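Propionate kinase (Francisella tularensis subsp. tularensis, PDB 3KHY) probably makes acetyl phosphate from acetate and ATP, and runs the reverse reaction, as a magnesium-dependent kinase of the acetokinase family. Local coordinates at residues A[105-110]-A[116-121]; A[95-98]-A[102-105]. All blocks are in the same frame, centred on the assembly; numbering follows the deposited sequence.

Interaction 1: residues A[105-110]-A[116-121]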
loop_
_atom_site.group_PDB
_atom_site.type_symbol
_atom_site.label_atom_id
_atom_site.label_comp_id
_atom_site.label_asym_id
_atom_site.label_seq_id
_atom_site.Cartn_x
_atom_site.Cartn_y
_atom_site.Cartn_z
ATOM N N GLU A 105 26.897 6.441 18.315
ATOM C CA GLU A 105 27.145 5.139 17.701
ATOM C C GLU A 105 25.860 4.592 17.086
ATOM O O GLU A 105 25.858 4.103 15.954
ATOM C CB GLU A 105 27.702 4.138 18.723
ATOM C CG GLU A 105 29.122 4.430 19.185
ATOM C CD GLU A 105 29.645 3.408 20.189
ATOM O OE1 GLU A 105 29.009 2.340 20.350
ATOM O OE2 GLU A 105 30.697 3.675 20.815
ATOM N N LYS A 106 24.770 4.678 17.840
ATOM C CA LYS A 106 23.474 4.189 17.379
ATOM C C LYS A 106 22.975 4.944 16.152
ATOM O O LYS A 106 22.502 4.340 15.187
ATOM C CB LYS A 106 22.445 4.279 18.502
ATOM C CG LYS A 106 22.710 3.353 19.673
ATOM C CD LYS A 106 21.627 3.529 20.719
ATOM C CE LYS A 106 21.902 2.698 21.955
ATOM N NZ LYS A 106 20.887 2.994 23.001
ATOM N N ILE A 107 23.064 6.270 16.192
ATOM C CA ILE A 107 22.703 7.081 15.035
ATOM C C ILE A 107 23.510 6.651 13.814
ATOM O O ILE A 107 22.978 6.538 12.709
ATOM C CB ILE A 107 22.944 8.580 15.296
ATOM C CG1 ILE A 107 21.983 9.080 16.373
ATOM C CG2 ILE A 107 22.750 9.376 14.009
ATOM C CD1 ILE A 107 22.224 10.513 16.786
ATOM N N LYS A 108 24.800 6.400 14.018
ATOM C CA LYS A 108 25.664 5.984 12.924
ATOM C C LYS A 108 25.204 4.642 12.340
ATOM O O LYS A 108 25.344 4.398 11.147
ATOM C CB LYS A 108 27.115 5.897 13.405
ATOM C CG LYS A 108 28.077 5.269 12.406
ATOM C CD LYS A 108 29.512 5.248 12.935
ATOM C CE LYS A 108 30.210 6.600 12.775
ATOM N NZ LYS A 108 29.607 7.703 13.585
ATOM N N ALA A 109 24.648 3.778 13.181
ATOM C CA ALA A 109 24.201 2.465 12.723
ATOM C C ALA A 109 22.941 2.566 11.865
ATOM O O ALA A 109 22.571 1.608 11.183
ATOM C CB ALA A 109 23.982 1.528 13.898
ATOM N N CYS A 110 22.305 3.738 11.881
ATOM C CA CYS A 110 21.074 3.975 11.123
ATOM C C CYS A 110 21.358 4.590 9.751
ATOM O O CYS A 110 20.436 4.900 9.000
ATOM C CB CYS A 110 20.136 4.901 11.908
ATOM S SG CYS A 110 19.442 4.180 13.417
ATOM N N LEU A 116 21.666 9.318 2.836
ATOM C CA LEU A 116 22.001 10.671 2.387
ATOM C C LEU A 116 21.807 11.744 3.460
ATOM O O LEU A 116 22.200 12.891 3.266
ATOM C CB LEU A 116 21.183 11.041 1.150
ATOM C CG LEU A 116 21.270 10.080 -0.033
ATOM C CD1 LEU A 116 20.269 10.473 -1.109
ATOM C CD2 LEU A 116 22.688 10.028 -0.592
ATOM N N HIS A 117 21.198 11.383 4.583
ATOM C CA HIS A 117 20.876 12.382 5.597
ATOM C C HIS A 117 21.580 12.148 6.928
ATOM O O HIS A 117 22.081 13.091 7.535
ATOM C CB HIS A 117 19.367 12.441 5.834
ATOM C CG HIS A 117 18.597 12.971 4.666
ATOM N ND1 HIS A 117 17.960 12.149 3.762
ATOM C CD2 HIS A 117 18.374 14.238 4.247
ATOM C CE1 HIS A 117 17.367 12.889 2.842
ATOM N NE2 HIS A 117 17.606 14.161 3.111
ATOM N N ASN A 118 21.599 10.900 7.391
ATOM C CA ASN A 118 22.135 10.634 8.715
ATOM C C ASN A 118 23.607 11.037 8.844
ATOM O O ASN A 118 24.028 11.511 9.896
ATOM C CB ASN A 118 21.882 9.181 9.156
ATOM C CG ASN A 118 20.504 8.993 9.805
ATOM O OD1 ASN A 118 19.606 9.813 9.634
ATOM N ND2 ASN A 118 20.345 7.915 10.564
ATOM N N PRO A 119 24.396 10.859 7.772
ATOM C CA PRO A 119 25.779 11.354 7.828
ATOM C C PRO A 119 25.852 12.866 8.039
ATOM O O PRO A 119 26.647 13.321 8.859
ATOM C CB PRO A 119 26.342 10.983 6.453
ATOM C CG PRO A 119 25.538 9.801 6.030
ATOM C CD PRO A 119 24.150 10.045 6.567
ATOM N N ALA A 120 25.041 13.629 7.307
ATOM C CA ALA A 120 25.020 15.084 7.460
ATOM C C ALA A 120 24.532 15.503 8.852
ATOM O O ALA A 120 25.036 16.467 9.426
ATOM C CB ALA A 120 24.170 15.729 6.375
ATOM N N HIS A 121 23.551 14.777 9.392
ATOM C CA HIS A 121 23.121 14.994 10.770
ATOM C C HIS A 121 24.304 14.818 11.732
ATOM O O HIS A 121 24.519 15.631 12.624
ATOM C CB HIS A 121 22.033 13.995 11.174
ATOM C CG HIS A 121 20.739 14.136 10.428
ATOM N ND1 HIS A 121 20.215 15.354 10.048
ATOM C CD2 HIS A 121 19.835 13.203 10.041
ATOM C CE1 HIS A 121 19.058 15.161 9.436
ATOM N NE2 HIS A 121 18.805 13.864 9.421
#
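The amide nitrogen ND2 of Asn118 sits among three groups of the chain: Cys110, just past the last turn of helix 101-109, the carbonyl of Ile107, and His88, whose backbone oxygen takes its clear hydrogen bond. Here two helices of the actin-like ATPase fold are joined by a short loop, and Asn118, the first residue of helix 118-131, reaches back to the preceding helix. ND2 lies 3.3 Å from Cys110 CB and 3.4 Å from Cys110 O, so it meets that residue by both its carbon and its oxygen. The sulfur points another way: SG stands anti to the carbonyl carbon (chi1 -68°), which turns it toward its own helix and leaves CB against the amide. Ile107 approaches with its carbonyl, O lying 3.7 Å from Asn118 ND2, while its CG2, 4.4 Å from the same nitrogen, is the looser touch. That carbonyl oxygen also accepts from Cys110 N at 3.0 Å, an i to i-3 bond. The Ile107 side chain packs on Ile122 of helix 118-131 and on Ala139 and Phe141 of strand 137-141. All three touching residues are buried, and the Asn118 side chain is about 8 Å from that of Asp142, the predicted proton donor/acceptor, so the contact lies near the probable active site. His117 O sits above one face of the His121 ring, offset toward the rim. The amide oxygen OD1 of Asn118 meets the edge of that ring in its plane, 3.4 Å from His121 CD2.

Interaction 2: residues A[95-98]-A[102-105]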
loop_
_atom_site.group_PDB
_atom_site.type_symbol
_atom_site.label_atom_id
_atom_site.label_comp_id
_atom_site.label_asym_id
_atom_site.label_seq_id
_atom_site.Cartn_x
_atom_site.Cartn_y
_atom_site.Cartn_z
ATOM N N LYS A 95 12.416 7.679 21.515
ATOM C CA LYS A 95 12.265 8.994 22.117
ATOM C C LYS A 95 13.533 9.795 21.872
ATOM O O LYS A 95 14.533 9.253 21.406
ATOM C CB LYS A 95 12.038 8.853 23.620
ATOM C CG LYS A 95 13.150 8.093 24.307
ATOM C CD LYS A 95 12.927 7.950 25.805
ATOM C CE LYS A 95 14.030 7.108 26.424
ATOM N NZ LYS A 95 13.758 6.774 27.850
ATOM N N SER A 96 13.491 11.085 22.185
ATOM C CA SER A 96 14.649 11.950 22.007
ATOM C C SER A 96 15.734 11.576 23.014
ATOM O O SER A 96 15.433 11.017 24.064
ATOM C CB SER A 96 14.236 13.414 22.163
ATOM O OG SER A 96 13.209 13.736 21.219
ATOM N N VAL A 97 16.990 11.874 22.694
ATOM C CA VAL A 97 18.107 11.485 23.556
ATOM C C VAL A 97 19.224 12.512 23.538
ATOM O O VAL A 97 19.495 13.148 22.513
ATOM C CB VAL A 97 18.737 10.136 23.127
ATOM C CG1 VAL A 97 17.737 9.006 23.257
ATOM C CG2 VAL A 97 19.282 10.236 21.699
ATOM N N LEU A 98 19.875 12.674 24.683
ATOM C CA LEU A 98 21.071 13.496 24.751
ATOM C C LEU A 98 22.139 12.886 23.862
ATOM O O LEU A 98 22.265 11.668 23.781
ATOM C CB LEU A 98 21.577 13.587 26.187
ATOM C CG LEU A 98 20.719 14.449 27.112
ATOM C CD1 LEU A 98 20.862 13.988 28.561
ATOM C CD2 LEU A 98 21.089 15.924 26.957
ATOM N N ASP A 102 27.645 7.069 23.052
ATOM C CA ASP A 102 26.730 5.946 22.895
ATOM C C ASP A 102 25.639 6.242 21.859
ATOM O O ASP A 102 25.497 5.512 20.877
ATOM C CB ASP A 102 26.114 5.546 24.239
ATOM C CG ASP A 102 27.144 4.991 25.210
ATOM O OD1 ASP A 102 26.912 5.076 26.435
ATOM O OD2 ASP A 102 28.189 4.475 24.753
ATOM N N SER A 103 24.870 7.307 22.063
ATOM C CA SER A 103 23.784 7.587 21.131
ATOM C C SER A 103 24.321 7.852 19.725
ATOM O O SER A 103 23.714 7.446 18.739
ATOM C CB SER A 103 22.875 8.721 21.619
ATOM O OG SER A 103 23.593 9.914 21.855
ATOM N N LEU A 104 25.478 8.503 19.636
ATOM C CA LEU A 104 26.111 8.749 18.342
ATOM C C LEU A 104 26.429 7.456 17.592
ATOM O O LEU A 104 26.270 7.388 16.373
ATOM C CB LEU A 104 27.384 9.577 18.503
ATOM C CG LEU A 104 27.218 11.085 18.377
ATOM C CD1 LEU A 104 28.586 11.761 18.393
ATOM C CD2 LEU A 104 26.454 11.429 17.104
ATOM N N GLU A 105 26.897 6.441 18.315
ATOM C CA GLU A 105 27.145 5.139 17.701
ATOM C C GLU A 105 25.860 4.592 17.086
ATOM O O GLU A 105 25.858 4.103 15.954
ATOM C CB GLU A 105 27.702 4.138 18.723
ATOM C CG GLU A 105 29.122 4.430 19.185
ATOM C CD GLU A 105 29.645 3.408 20.189
ATOM O OE1 GLU A 105 29.009 2.340 20.350
ATOM O OE2 GLU A 105 30.697 3.675 20.815
#
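Ser103 points its short side chain from the first turn of helix 101-109 at the end of strand 97-98, and its hydroxyl OG donates a hydrogen bond of 2.9 Å to Leu98 O. This is a tight strand-turn-helix corner: strand 97-98, at one edge of the large mixed sheet, stops, and the chain turns directly into the helix. The bond arrives in the plane of the Leu98 carbonyl, on a lone pair, with a C=O...OG angle of 133°. Beside it Ser103 CB rests on Val97 CG2 at 3.9 Å, so the methylene packs while the oxygen bonds. The torsion explains the aim: OG lies between the backbone N and the carbonyl carbon (chi1 57°), which directs it at Leu98 O.

This inner side is the close one. Val97 points toward the helix and also packs on Phe141, while its backbone is hydrogen-bonded to Ala139 of the neighbouring, antiparallel strand 137-141. The other side is loose. Leu98 gives the helix only its carbonyl; its side chain leads away, toward Val138 and Leu383, and Leu98 CB is 6.0 Å from Ser103 OG. Next to Ser103, Asp102 is exposed and keeps its carboxylate well clear of the strand.

Ser103 OG has a second bond, from the backbone N of Asn100 three residues earlier, consistent with the N3 half of a capping box. The hydroxyl thus gives its proton to one main-chain group and accepts from another. That double use should fix its rotation, and it serves Leu98 O and Asn100 N, two main-chain groups of the turn.

How the interactions relate
Along the chain, interaction 2 comes first and interaction 1 follows, their centres about 11 Å apart. Both use helix 101-109: residues 102-105 belong to its early part and meet strand 97-98, whereas its later part, within residues 105-110, meets helix 118-131. Glu105 is the shared residue, and apart from that overlap the two contacts do not touch. Val97 and Ile107 both pack on Phe141 of strand 137-141, so that strand of the large mixed sheet is common to the two contacts. Interaction 2 lies away from the predicted catalytic and substrate residues; interaction 1, the later contact, is nearer the probable active site.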